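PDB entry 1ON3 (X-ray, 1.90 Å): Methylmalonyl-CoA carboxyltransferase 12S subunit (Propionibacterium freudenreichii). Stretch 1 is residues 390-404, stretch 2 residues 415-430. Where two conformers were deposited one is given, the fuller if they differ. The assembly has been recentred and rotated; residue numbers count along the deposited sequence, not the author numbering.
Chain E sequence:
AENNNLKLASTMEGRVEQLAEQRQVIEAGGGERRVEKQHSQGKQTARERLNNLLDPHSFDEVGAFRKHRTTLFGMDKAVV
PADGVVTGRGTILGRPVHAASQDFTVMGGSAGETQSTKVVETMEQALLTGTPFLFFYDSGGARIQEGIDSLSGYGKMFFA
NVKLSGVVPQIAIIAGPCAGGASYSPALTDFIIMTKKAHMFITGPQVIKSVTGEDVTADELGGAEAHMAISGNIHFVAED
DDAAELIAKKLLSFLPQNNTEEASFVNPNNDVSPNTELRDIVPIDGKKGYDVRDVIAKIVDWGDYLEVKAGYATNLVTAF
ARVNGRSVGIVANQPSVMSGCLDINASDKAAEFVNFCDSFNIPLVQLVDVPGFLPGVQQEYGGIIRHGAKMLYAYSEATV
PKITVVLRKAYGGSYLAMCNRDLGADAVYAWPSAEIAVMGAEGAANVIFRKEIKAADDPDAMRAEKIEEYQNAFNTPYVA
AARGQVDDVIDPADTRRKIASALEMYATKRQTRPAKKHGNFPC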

# COMPACT_ATOMS: atom_id res chain seq x y z
N LYS E 390 -3.61 17.09 -26.64
CA LYS E 390 -4.41 16.91 -25.43
C LYS E 390 -5.39 15.76 -25.58
O LYS E 390 -5.67 15.07 -24.62
CB LYS E 390 -5.18 18.19 -25.11
CG LYS E 390 -4.28 19.36 -24.74
CD LYS E 390 -5.08 20.62 -24.47
CE LYS E 390 -4.11 21.80 -24.23
NZ LYS E 390 -4.84 23.09 -23.97
N MET E 391 -5.94 15.57 -26.77
CA MET E 391 -6.87 14.46 -26.98
C MET E 391 -6.14 13.12 -26.88
O MET E 391 -6.61 12.18 -26.24
CB MET E 391 -7.56 14.57 -28.34
CG MET E 391 -8.56 15.71 -28.41
SD MET E 391 -9.36 15.85 -30.01
CE MET E 391 -10.43 14.39 -30.01
N LEU E 392 -4.98 13.03 -27.54
CA LEU E 392 -4.19 11.81 -27.48
C LEU E 392 -3.79 11.56 -26.04
O LEU E 392 -3.81 10.42 -25.56
CB LEU E 392 -2.94 11.95 -28.34
CG LEU E 392 -3.26 12.23 -29.81
CD1 LEU E 392 -1.99 12.72 -30.53
CD2 LEU E 392 -3.83 10.96 -30.44
N TYR E 393 -3.42 12.62 -25.33
CA TYR E 393 -3.01 12.47 -23.95
C TYR E 393 -4.17 11.98 -23.08
O TYR E 393 -4.03 10.98 -22.37
CB TYR E 393 -2.50 13.79 -23.38
CG TYR E 393 -1.89 13.62 -22.01
CD1 TYR E 393 -0.52 13.49 -21.85
CD2 TYR E 393 -2.71 13.52 -20.89
CE1 TYR E 393 0.04 13.26 -20.59
CE2 TYR E 393 -2.17 13.28 -19.63
CZ TYR E 393 -0.80 13.15 -19.49
OH TYR E 393 -0.28 12.91 -18.23
N ALA E 394 -5.29 12.71 -23.12
CA ALA E 394 -6.45 12.36 -22.30
C ALA E 394 -6.92 10.93 -22.52
O ALA E 394 -7.15 10.19 -21.57
CB ALA E 394 -7.59 13.34 -22.55
N TYR E 395 -7.09 10.53 -23.78
CA TYR E 395 -7.53 9.16 -24.04
C TYR E 395 -6.49 8.12 -23.62
O TYR E 395 -6.84 7.11 -22.99
CB TYR E 395 -7.89 8.99 -25.52
CG TYR E 395 -9.29 9.44 -25.85
CD1 TYR E 395 -9.52 10.41 -26.82
CD2 TYR E 395 -10.39 8.86 -25.22
CE1 TYR E 395 -10.81 10.80 -27.15
CE2 TYR E 395 -11.69 9.25 -25.55
CZ TYR E 395 -11.89 10.22 -26.52
OH TYR E 395 -13.16 10.62 -26.85
N SER E 396 -5.22 8.34 -23.94
CA SER E 396 -4.16 7.38 -23.57
C SER E 396 -4.03 7.20 -22.05
O SER E 396 -3.65 6.15 -21.58
CB SER E 396 -2.80 7.80 -24.14
OG SER E 396 -2.84 7.91 -25.56
N GLU E 397 -4.32 8.25 -21.29
CA GLU E 397 -4.23 8.18 -19.84
C GLU E 397 -5.51 7.58 -19.23
O GLU E 397 -5.48 6.98 -18.16
CB GLU E 397 -4.02 9.58 -19.25
CG GLU E 397 -3.86 9.61 -17.74
CD GLU E 397 -2.56 8.99 -17.27
OE1 GLU E 397 -2.40 8.81 -16.04
OE2 GLU E 397 -1.69 8.68 -18.11
N ALA E 398 -6.62 7.75 -19.91
CA ALA E 398 -7.89 7.27 -19.38
C ALA E 398 -7.93 5.76 -19.16
O ALA E 398 -7.42 4.99 -19.99
CB ALA E 398 -9.05 7.70 -20.30
N THR E 399 -8.52 5.35 -18.04
CA THR E 399 -8.63 3.93 -17.71
C THR E 399 -10.09 3.44 -17.64
O THR E 399 -10.35 2.25 -17.43
CB THR E 399 -7.90 3.60 -16.38
OG1 THR E 399 -8.43 4.41 -15.33
CG2 THR E 399 -6.39 3.86 -16.52
N VAL E 400 -11.05 4.34 -17.82
CA VAL E 400 -12.45 3.93 -17.81
C VAL E 400 -12.67 3.15 -19.11
O VAL E 400 -11.82 3.17 -20.01
CB VAL E 400 -13.44 5.13 -17.83
CG1 VAL E 400 -13.41 5.88 -16.50
CG2 VAL E 400 -13.08 6.09 -18.98
N PRO E 401 -13.79 2.43 -19.22
CA PRO E 401 -14.07 1.68 -20.45
C PRO E 401 -14.11 2.70 -21.59
O PRO E 401 -14.67 3.79 -21.43
CB PRO E 401 -15.45 1.08 -20.18
CG PRO E 401 -15.42 0.82 -18.69
CD PRO E 401 -14.75 2.08 -18.15
N LYS E 402 -13.50 2.37 -22.72
CA LYS E 402 -13.49 3.24 -23.89
C LYS E 402 -14.01 2.44 -25.07
O LYS E 402 -13.40 1.45 -25.47
CB LYS E 402 -12.06 3.74 -24.14
CG LYS E 402 -11.60 4.75 -23.07
CD LYS E 402 -10.14 5.18 -23.24
CE LYS E 402 -9.19 4.06 -22.89
NZ LYS E 402 -7.76 4.44 -23.06
N ILE E 403 -15.15 2.86 -25.61
CA ILE E 403 -15.78 2.16 -26.74
C ILE E 403 -15.90 3.10 -27.92
O ILE E 403 -16.45 4.20 -27.80
CB ILE E 403 -17.19 1.68 -26.36
CG1 ILE E 403 -17.16 0.92 -25.04
CG2 ILE E 403 -17.76 0.83 -27.50
CD1 ILE E 403 -16.37 -0.37 -25.07
N THR E 404 -15.43 2.64 -29.08
CA THR E 404 -15.42 3.48 -30.26
C THR E 404 -16.14 2.87 -31.47
O THR E 404 -15.90 1.73 -31.84
CB THR E 404 -13.96 3.81 -30.62
OG1 THR E 404 -13.38 4.62 -29.58
CG2 THR E 404 -13.87 4.54 -31.95
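Stretch 2 (415-430) YLAMCNRDLGADAVYA

Stretch 2 packs along stretch 1 in two modes, its first part, from Leu416 to Leu423, lying against the helix 390-397 and its strand 427-430 pairing in parallel with strand 402-404. The two stretches run in the same general order, and together they bury 906 Å² of surface.

Stretch 2 enters in a helix that began earlier in the chain; Tyr415 and Leu416 belong to it. It passes through a loop with a short 3-10 segment at Arg421 and Asp422, then extends as a strand from Ala427. Cys419 has positive phi (62°), as does Gly424 (94°).

Against the helix, CA atoms come closest at Leu392 and Ala417 (5.1 Å) and at Ser396 and Leu423 (5.0 Å). Leu392 CD2 is 3.6 Å from Leu423 CD2 and also 3.6 Å from Ala417 CA. Met391 CE lies 3.8 Å from Met418 SD. The Tyr395 ring carries Cys419 over one face: Cys419 CB is 3.6 Å from the ring centroid, close to the ring normal, in a CH-pi contact. Ser396 OG lies 3.4 Å from Leu423 CG, while it donates a hydrogen bond to Leu392 O within its own helix.

Lys402 ties the loop to the end of the helix. Its CB points toward stretch 2, and Lys402 NZ donates to Leu423 O at 2.8 Å. The same NZ donates to Tyr395 O (2.8 Å) and Ala398 O (3.1 Å), so one ammonium group joins three carbonyls. Gly424 sits beside it. An ideal CB on Gly424 would fall 2.4 Å from Lys402 NZ, a clash, and the backbone angles by themselves call for glycine.

The strands follow. Their axes approach to 4.9 Å and their directions differ by 9°, so the pairing is parallel. Just before the second strand, Asp426 grips Lys402 twice: Lys402 N donates to Asp426 OD2 at 2.9 Å, and Asp426 N donates to Lys402 O at 2.7 Å. Thr404 N then donates to Ala427 O at 3.0 Å, and Tyr429 N to Thr404 O at 2.8 Å. Ile403 pairs with Ala427, and their side chains share one face of the sheet, with Ile403 CD1 3.6 Å from Ala427 CB. Thr404 pairs with Val428 on the other face. Ile403 CG2 also meets the edge of the Tyr429 ring, 4.2 Å from Tyr429 CE1.

Thr404 links the strand back to the loop. Thr404 OG1 donates to Cys419 O at 2.7 Å, so Cys419 contacts the strand as well as the helix.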

# COMPACT_ATOMS: atom_id res chain seq x y z
N TYR E 415 -8.04 10.42 -36.41
CA TYR E 415 -8.71 9.16 -36.07
C TYR E 415 -8.11 8.65 -34.76
O TYR E 415 -8.83 8.24 -33.84
CB TYR E 415 -8.50 8.14 -37.20
CG TYR E 415 -8.56 6.68 -36.81
CD1 TYR E 415 -7.47 5.85 -37.02
CD2 TYR E 415 -9.73 6.11 -36.28
CE1 TYR E 415 -7.52 4.49 -36.72
CE2 TYR E 415 -9.80 4.75 -35.98
CZ TYR E 415 -8.69 3.94 -36.21
OH TYR E 415 -8.75 2.58 -35.96
N LEU E 416 -6.79 8.70 -34.65
CA LEU E 416 -6.13 8.25 -33.43
C LEU E 416 -6.59 9.10 -32.26
O LEU E 416 -6.74 8.60 -31.14
CB LEU E 416 -4.61 8.34 -33.57
CG LEU E 416 -4.05 7.46 -34.70
CD1 LEU E 416 -2.53 7.61 -34.75
CD2 LEU E 416 -4.45 5.99 -34.47
N ALA E 417 -6.81 10.38 -32.52
CA ALA E 417 -7.25 11.32 -31.49
C ALA E 417 -8.65 11.00 -30.98
O ALA E 417 -9.04 11.45 -29.91
CB ALA E 417 -7.20 12.74 -32.03
N MET E 418 -9.41 10.24 -31.77
CA MET E 418 -10.76 9.85 -31.39
C MET E 418 -10.77 8.47 -30.72
O MET E 418 -11.79 7.77 -30.73
CB MET E 418 -11.69 9.86 -32.59
CG MET E 418 -11.99 11.25 -33.14
SD MET E 418 -12.89 12.29 -31.96
CE MET E 418 -14.48 11.47 -31.94
N CYS E 419 -9.62 8.10 -30.16
CA CYS E 419 -9.44 6.86 -29.42
C CYS E 419 -9.65 5.54 -30.16
O CYS E 419 -10.72 4.94 -30.07
CB CYS E 419 -10.35 6.88 -28.18
SG CYS E 419 -9.86 5.71 -26.90
N ASN E 420 -8.62 5.08 -30.88
CA ASN E 420 -8.72 3.81 -31.58
C ASN E 420 -8.16 2.74 -30.63
O ASN E 420 -7.86 3.04 -29.47
CB ASN E 420 -7.93 3.86 -32.90
CG ASN E 420 -6.45 3.62 -32.70
OD1 ASN E 420 -5.85 4.09 -31.74
ND2 ASN E 420 -5.85 2.89 -33.64
N ARG E 421 -8.01 1.50 -31.10
CA ARG E 421 -7.49 0.43 -30.25
C ARG E 421 -6.14 0.75 -29.64
O ARG E 421 -5.85 0.40 -28.49
CB ARG E 421 -7.37 -0.86 -31.05
CG ARG E 421 -6.69 -1.98 -30.30
CD ARG E 421 -7.71 -2.94 -29.76
NE ARG E 421 -8.46 -3.54 -30.85
CZ ARG E 421 -9.67 -4.08 -30.70
NH1 ARG E 421 -10.25 -4.08 -29.51
NH2 ARG E 421 -10.30 -4.59 -31.76
N ASP E 422 -5.28 1.39 -30.42
CA ASP E 422 -3.95 1.72 -29.97
C ASP E 422 -3.92 2.70 -28.80
O ASP E 422 -2.95 2.71 -28.04
CB ASP E 422 -3.12 2.20 -31.15
CG ASP E 422 -3.01 1.12 -32.24
OD1 ASP E 422 -2.51 0.03 -31.91
OD2 ASP E 422 -3.43 1.36 -33.39
N LEU E 423 -4.95 3.52 -28.65
CA LEU E 423 -4.98 4.42 -27.51
C LEU E 423 -5.80 3.80 -26.38
O LEU E 423 -6.29 4.49 -25.48
CB LEU E 423 -5.51 5.81 -27.89
CG LEU E 423 -4.39 6.75 -28.38
CD1 LEU E 423 -3.97 6.36 -29.79
CD2 LEU E 423 -4.88 8.19 -28.37
N GLY E 424 -5.98 2.49 -26.44
CA GLY E 424 -6.69 1.82 -25.36
C GLY E 424 -8.18 1.57 -25.49
O GLY E 424 -8.79 1.17 -24.51
N ALA E 425 -8.77 1.82 -26.66
CA ALA E 425 -10.20 1.55 -26.82
C ALA E 425 -10.35 0.07 -26.49
O ALA E 425 -9.59 -0.77 -27.00
CB ALA E 425 -10.66 1.82 -28.26
N ASP E 426 -11.33 -0.26 -25.65
CA ASP E 426 -11.56 -1.65 -25.27
C ASP E 426 -12.33 -2.41 -26.34
O ASP E 426 -12.16 -3.62 -26.50
CB ASP E 426 -12.29 -1.71 -23.95
CG ASP E 426 -11.49 -1.09 -22.84
OD1 ASP E 426 -10.47 -1.68 -22.44
OD2 ASP E 426 -11.88 -0.01 -22.37
N ALA E 427 -13.19 -1.70 -27.07
CA ALA E 427 -13.97 -2.31 -28.14
C ALA E 427 -14.11 -1.29 -29.26
O ALA E 427 -14.39 -0.12 -29.00
CB ALA E 427 -15.36 -2.73 -27.64
N VAL E 428 -13.89 -1.73 -30.50
CA VAL E 428 -14.01 -0.82 -31.63
C VAL E 428 -14.87 -1.47 -32.72
O VAL E 428 -14.64 -2.62 -33.08
CB VAL E 428 -12.63 -0.47 -32.22
CG1 VAL E 428 -12.80 0.54 -33.32
CG2 VAL E 428 -11.70 0.11 -31.13
N TYR E 429 -15.86 -0.74 -33.22
CA TYR E 429 -16.71 -1.29 -34.28
C TYR E 429 -16.71 -0.38 -35.48
O TYR E 429 -16.67 0.84 -35.34
CB TYR E 429 -18.15 -1.48 -33.80
CG TYR E 429 -18.27 -2.27 -32.54
CD1 TYR E 429 -18.42 -1.62 -31.32
CD2 TYR E 429 -18.16 -3.66 -32.55
CE1 TYR E 429 -18.43 -2.34 -30.12
CE2 TYR E 429 -18.18 -4.39 -31.35
CZ TYR E 429 -18.31 -3.71 -30.14
OH TYR E 429 -18.28 -4.38 -28.94
N ALA E 430 -16.78 -0.98 -36.67
CA ALA E 430 -16.82 -0.22 -37.90
C ALA E 430 -18.17 -0.41 -38.60
O ALA E 430 -18.67 -1.54 -38.70
CB ALA E 430 -15.70 -0.68 -38.84